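Local coordinates for fluvirucin B1 DH domain from module 1 (Actinomadura vulgaris, PDB 6OBV), which probably catalyses the dehydration of a beta-hydroxyacyl polyketide intermediate, serving as the dehydratase domain of module 1 in fluvirucin B1 biosynthesis, at residues G188-W200 against V206-A218. Sequence-based numbering, arbitrary orientation.
Sequences GYGPAFQGLKRAW and VFAEVELDEREAA
R198 reaches across to two carboxylates of the neighbouring strand, those of E209 and E211. Its NH2 forms a salt bridge with E211 OE2 at 2.6 Å, nearly in the guanidinium plane and almost along the C-O axis, the two flat groups lying 29° apart. NE makes a second salt bridge, to E209 OE1 (2.7 Å), from above the carboxylate plane; NH2 adds a weak bond to the same oxygen. A bend at chi3 (-50°) turns the guanidinium so that its edge meets both carboxylates, and K197 CB packs on one of its faces. Beyond E209, W200 CH2 lies 3.7 Å from E209 OE2, an oxygen that also accepts a hydrogen bond from W165 NE1. These residues belong to the antiparallel hairpin of strands 196-202 and 205-211 in the double hotdog fold of polyketide synthase dehydratases. A classic beta bulge shifts the hairpin's register by one: K197 and R198 both face E209, whose O accepts K197 N at 3.0 Å and R198 N weakly. On the face carrying L196, A199, A208 and V210, L196 CD1 touches A208 CB (3.7 Å), while V267 packs against A208 and V210. Past the hairpin's open end, one water joins A192 O, D213 N and E216 OE1; R215 NE and NH2 both grip E216 OE2, and the carboxylate lies against A192 CB.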
loop_
_atom_site.group_PDB
_atom_site.type_symbol
_atom_site.label_atom_id
_atom_site.label_comp_id
_atom_site.label_asym_id
_atom_site.label_seq_id
_atom_site.Cartn_x
_atom_site.Cartn_y
_atom_site.Cartn_z
ATOM N N GLY A 188 -3.325 20.903 27.041
ATOM C CA GLY A 188 -4.571 21.155 26.346
ATOM C C GLY A 188 -5.371 19.876 26.219
ATOM O O GLY A 188 -5.213 19.119 25.257
ATOM N N TYR A 189 -6.217 19.613 27.204
ATOM C CA TYR A 189 -7.058 18.422 27.243
ATOM C C TYR A 189 -8.507 18.886 27.115
ATOM O O TYR A 189 -9.115 19.329 28.097
ATOM C CB TYR A 189 -6.839 17.646 28.536
ATOM C CG TYR A 189 -5.494 16.963 28.693
ATOM C CD1 TYR A 189 -4.933 16.234 27.656
ATOM C CD2 TYR A 189 -4.795 17.034 29.891
ATOM C CE1 TYR A 189 -3.710 15.613 27.795
ATOM C CE2 TYR A 189 -3.575 16.408 30.041
ATOM C CZ TYR A 189 -3.038 15.695 29.001
ATOM O OH TYR A 189 -1.815 15.056 29.151
ATOM N N GLY A 190 -9.058 18.799 25.905
ATOM C CA GLY A 190 -10.457 19.047 25.701
ATOM C C GLY A 190 -11.314 17.921 26.270
ATOM O O GLY A 190 -10.801 16.932 26.822
ATOM N N PRO A 191 -12.641 18.051 26.104
ATOM C CA PRO A 191 -13.577 17.097 26.742
ATOM C C PRO A 191 -13.285 15.617 26.492
ATOM O O PRO A 191 -13.385 14.810 27.428
ATOM C CB PRO A 191 -14.930 17.502 26.147
ATOM C CG PRO A 191 -14.763 18.952 25.781
ATOM C CD PRO A 191 -13.343 19.091 25.329
ATOM N N ALA A 192 -12.929 15.228 25.264
ATOM C CA ALA A 192 -12.711 13.811 24.977
ATOM C C ALA A 192 -11.526 13.224 25.740
ATOM O O ALA A 192 -11.471 12.000 25.934
ATOM C CB ALA A 192 -12.499 13.602 23.473
ATOM N N PHE A 193 -10.583 14.061 26.170
ATOM C CA PHE A 193 -9.380 13.615 26.854
ATOM C C PHE A 193 -9.422 13.852 28.351
ATOM O O PHE A 193 -8.412 13.639 29.021
ATOM C CB PHE A 193 -8.155 14.298 26.246
ATOM C CG PHE A 193 -7.660 13.596 25.030
ATOM C CD1 PHE A 193 -6.596 12.715 25.108
ATOM C CD2 PHE A 193 -8.321 13.744 23.817
ATOM C CE1 PHE A 193 -6.176 12.023 23.988
ATOM C CE2 PHE A 193 -7.892 13.064 22.675
ATOM C CZ PHE A 193 -6.825 12.197 22.768
ATOM N N GLN A 194 -10.559 14.280 28.888
ATOM C CA GLN A 194 -10.700 14.487 30.335
ATOM C C GLN A 194 -11.290 13.263 31.023
ATOM O O GLN A 194 -12.201 13.375 31.832
ATOM C CB GLN A 194 -11.554 15.719 30.600
ATOM C CG GLN A 194 -10.895 17.031 30.160
ATOM C CD GLN A 194 -11.850 18.208 30.203
ATOM O OE1 GLN A 194 -12.950 18.111 30.746
ATOM N NE2 GLN A 194 -11.437 19.324 29.614
ATOM N N GLY A 195 -10.730 12.080 30.746
ATOM C CA GLY A 195 -11.306 10.834 31.219
ATOM C C GLY A 195 -11.006 10.437 32.651
ATOM O O GLY A 195 -11.596 9.468 33.126
ATOM N N LEU A 196 -10.105 11.118 33.350
ATOM C CA LEU A 196 -9.791 10.731 34.724
ATOM C C LEU A 196 -10.944 11.115 35.638
ATOM O O LEU A 196 -11.305 12.295 35.730
ATOM C CB LEU A 196 -8.502 11.403 35.182
ATOM C CG LEU A 196 -8.154 11.242 36.663
ATOM C CD1 LEU A 196 -7.924 9.779 36.995
ATOM C CD2 LEU A 196 -6.937 12.098 37.053
ATOM N N LYS A 197 -11.534 10.127 36.309
ATOM C CA LYS A 197 -12.702 10.369 37.148
ATOM C C LYS A 197 -12.415 10.250 38.637
ATOM O O LYS A 197 -12.859 11.102 39.420
ATOM C CB LYS A 197 -13.838 9.405 36.766
ATOM C CG LYS A 197 -14.271 9.464 35.297
ATOM C CD LYS A 197 -14.735 10.865 34.893
ATOM C CE LYS A 197 -14.896 10.999 33.382
ATOM N NZ LYS A 197 -14.909 12.422 32.934
ATOM N N ARG A 198 -11.690 9.207 39.047
ATOM C CA ARG A 198 -11.379 8.947 40.444
ATOM C C ARG A 198 -9.941 8.464 40.542
ATOM O O ARG A 198 -9.428 7.808 39.628
ATOM C CB ARG A 198 -12.317 7.901 41.062
ATOM C CG ARG A 198 -13.683 8.430 41.430
ATOM C CD ARG A 198 -14.715 7.315 41.389
ATOM N NE ARG A 198 -14.619 6.587 40.127
ATOM C CZ ARG A 198 -15.398 6.794 39.064
ATOM N NH1 ARG A 198 -16.369 7.714 39.105
ATOM N NH2 ARG A 198 -15.202 6.074 37.959
ATOM N N ALA A 199 -9.300 8.771 41.672
ATOM C CA ALA A 199 -7.909 8.399 41.875
ATOM C C ALA A 199 -7.615 8.214 43.358
ATOM O O ALA A 199 -8.174 8.909 44.210
ATOM C CB ALA A 199 -6.964 9.445 41.286
ATOM N N TRP A 200 -6.720 7.266 43.650
ATOM C CA TRP A 200 -6.226 6.992 44.994
ATOM C C TRP A 200 -4.700 6.918 44.969
ATOM O O TRP A 200 -4.095 6.546 43.958
ATOM C CB TRP A 200 -6.774 5.672 45.557
ATOM C CG TRP A 200 -8.280 5.488 45.538
ATOM C CD1 TRP A 200 -9.128 5.549 46.608
ATOM C CD2 TRP A 200 -9.098 5.171 44.401
ATOM N NE1 TRP A 200 -10.425 5.303 46.208
ATOM C CE2 TRP A 200 -10.433 5.069 44.859
ATOM C CE3 TRP A 200 -8.837 4.973 43.043
ATOM C CZ2 TRP A 200 -11.501 4.774 44.002
ATOM C CZ3 TRP A 200 -9.897 4.678 42.196
ATOM C CH2 TRP A 200 -11.210 4.579 42.680
ATOM N N VAL A 206 -0.137 5.144 42.183
ATOM C CA VAL A 206 -1.425 5.773 41.924
ATOM C C VAL A 206 -2.375 4.740 41.333
ATOM O O VAL A 206 -1.982 3.909 40.505
ATOM C CB VAL A 206 -1.303 6.975 40.966
ATOM C CG1 VAL A 206 -2.636 7.717 40.858
ATOM C CG2 VAL A 206 -0.224 7.900 41.432
ATOM N N PHE A 207 -3.633 4.829 41.734
ATOM C CA PHE A 207 -4.709 4.043 41.172
ATOM C C PHE A 207 -5.750 5.002 40.616
ATOM O O PHE A 207 -6.031 6.043 41.220
ATOM C CB PHE A 207 -5.308 3.147 42.236
ATOM C CG PHE A 207 -4.318 2.234 42.869
ATOM C CD1 PHE A 207 -3.994 1.015 42.270
ATOM C CD2 PHE A 207 -3.704 2.576 44.066
ATOM C CE1 PHE A 207 -3.053 0.162 42.843
ATOM C CE2 PHE A 207 -2.767 1.722 44.656
ATOM C CZ PHE A 207 -2.444 0.513 44.043
ATOM N N ALA A 208 -6.318 4.663 39.466
ATOM C CA ALA A 208 -7.226 5.571 38.782
ATOM C C ALA A 208 -8.359 4.782 38.155
ATOM O O ALA A 208 -8.224 3.599 37.830
ATOM C CB ALA A 208 -6.512 6.388 37.693
ATOM N N GLU A 209 -9.492 5.451 38.005
ATOM C CA GLU A 209 -10.552 4.989 37.126
ATOM C C GLU A 209 -10.765 6.062 36.074
ATOM O O GLU A 209 -10.840 7.251 36.403
ATOM C CB GLU A 209 -11.838 4.710 37.892
ATOM C CG GLU A 209 -11.689 3.640 38.930
ATOM C CD GLU A 209 -12.993 3.332 39.656
ATOM O OE1 GLU A 209 -13.982 4.072 39.455
ATOM O OE2 GLU A 209 -13.024 2.342 40.422
ATOM N N VAL A 210 -10.832 5.633 34.813
ATOM C CA VAL A 210 -10.859 6.511 33.649
ATOM C C VAL A 210 -11.970 6.032 32.718
ATOM O O VAL A 210 -12.088 4.827 32.466
ATOM C CB VAL A 210 -9.503 6.500 32.919
ATOM C CG1 VAL A 210 -9.491 7.539 31.833
ATOM C CG2 VAL A 210 -8.372 6.716 33.891
ATOM N N GLU A 211 -12.789 6.965 32.217
ATOM C CA GLU A 211 -13.935 6.630 31.374
ATOM C C GLU A 211 -14.014 7.579 30.184
ATOM O O GLU A 211 -13.819 8.789 30.338
ATOM C CB GLU A 211 -15.264 6.708 32.143
ATOM C CG GLU A 211 -15.276 6.089 33.550
ATOM C CD GLU A 211 -16.407 6.627 34.424
ATOM O OE1 GLU A 211 -17.352 7.243 33.881
ATOM O OE2 GLU A 211 -16.348 6.436 35.656
ATOM N N LEU A 212 -14.332 7.033 29.005
ATOM C CA LEU A 212 -14.551 7.869 27.833
ATOM C C LEU A 212 -15.875 8.621 27.941
ATOM O O LEU A 212 -16.836 8.140 28.541
ATOM C CB LEU A 212 -14.577 7.023 26.564
ATOM C CG LEU A 212 -13.313 6.278 26.180
ATOM C CD1 LEU A 212 -13.592 5.411 24.969
ATOM C CD2 LEU A 212 -12.236 7.294 25.870
ATOM N N ASP A 213 -15.913 9.818 27.352
ATOM C CA ASP A 213 -17.175 10.483 27.050
ATOM C C ASP A 213 -18.042 9.586 26.174
ATOM O O ASP A 213 -17.559 8.657 25.517
ATOM C CB ASP A 213 -16.937 11.794 26.306
ATOM C CG ASP A 213 -16.797 12.977 27.220
ATOM O OD1 ASP A 213 -16.617 12.796 28.449
ATOM O OD2 ASP A 213 -16.859 14.103 26.680
ATOM N N GLU A 214 -19.338 9.897 26.129
ATOM C CA GLU A 214 -20.243 9.056 25.354
ATOM C C GLU A 214 -19.864 9.040 23.874
ATOM O O GLU A 214 -19.938 7.987 23.226
ATOM C CB GLU A 214 -21.689 9.502 25.569
ATOM C CG GLU A 214 -22.320 8.823 26.800
ATOM C CD GLU A 214 -23.704 9.344 27.160
ATOM O OE1 GLU A 214 -23.778 10.388 27.847
ATOM O OE2 GLU A 214 -24.716 8.700 26.780
ATOM N N ARG A 215 -19.392 10.172 23.332
ATOM C CA ARG A 215 -19.068 10.211 21.903
ATOM C C ARG A 215 -17.955 9.230 21.555
ATOM O O ARG A 215 -18.027 8.538 20.531
ATOM C CB ARG A 215 -18.678 11.625 21.459
ATOM C CG ARG A 215 -18.721 11.825 19.929
ATOM C CD ARG A 215 -18.258 13.224 19.520
ATOM N NE ARG A 215 -16.951 13.499 20.109
ATOM C CZ ARG A 215 -16.338 14.678 20.096
ATOM N NH1 ARG A 215 -16.907 15.729 19.517
ATOM N NH2 ARG A 215 -15.146 14.801 20.668
ATOM N N GLU A 216 -16.925 9.150 22.395
ATOM C CA GLU A 216 -15.821 8.225 22.161
ATOM C C GLU A 216 -16.162 6.805 22.604
ATOM O O GLU A 216 -15.645 5.837 22.023
ATOM C CB GLU A 216 -14.564 8.714 22.892
ATOM C CG GLU A 216 -13.865 9.884 22.201
ATOM C CD GLU A 216 -14.677 11.154 22.243
ATOM O OE1 GLU A 216 -15.212 11.451 23.327
ATOM O OE2 GLU A 216 -14.793 11.838 21.193
ATOM N N ALA A 217 -17.015 6.660 23.626
ATOM C CA ALA A 217 -17.460 5.334 24.043
ATOM C C ALA A 217 -18.189 4.606 22.923
ATOM O O ALA A 217 -18.105 3.378 22.826
ATOM C CB ALA A 217 -18.367 5.440 25.270
ATOM N N ALA A 218 -18.907 5.345 22.068
ATOM C CA ALA A 218 -19.650 4.717 20.981
ATOM C C ALA A 218 -18.729 4.097 19.937
ATOM O O ALA A 218 -19.103 3.112 19.294
ATOM C CB ALA A 218 -20.569 5.736 20.314
HETATM O O HOH W 1 -13.724 10.359 25.630
#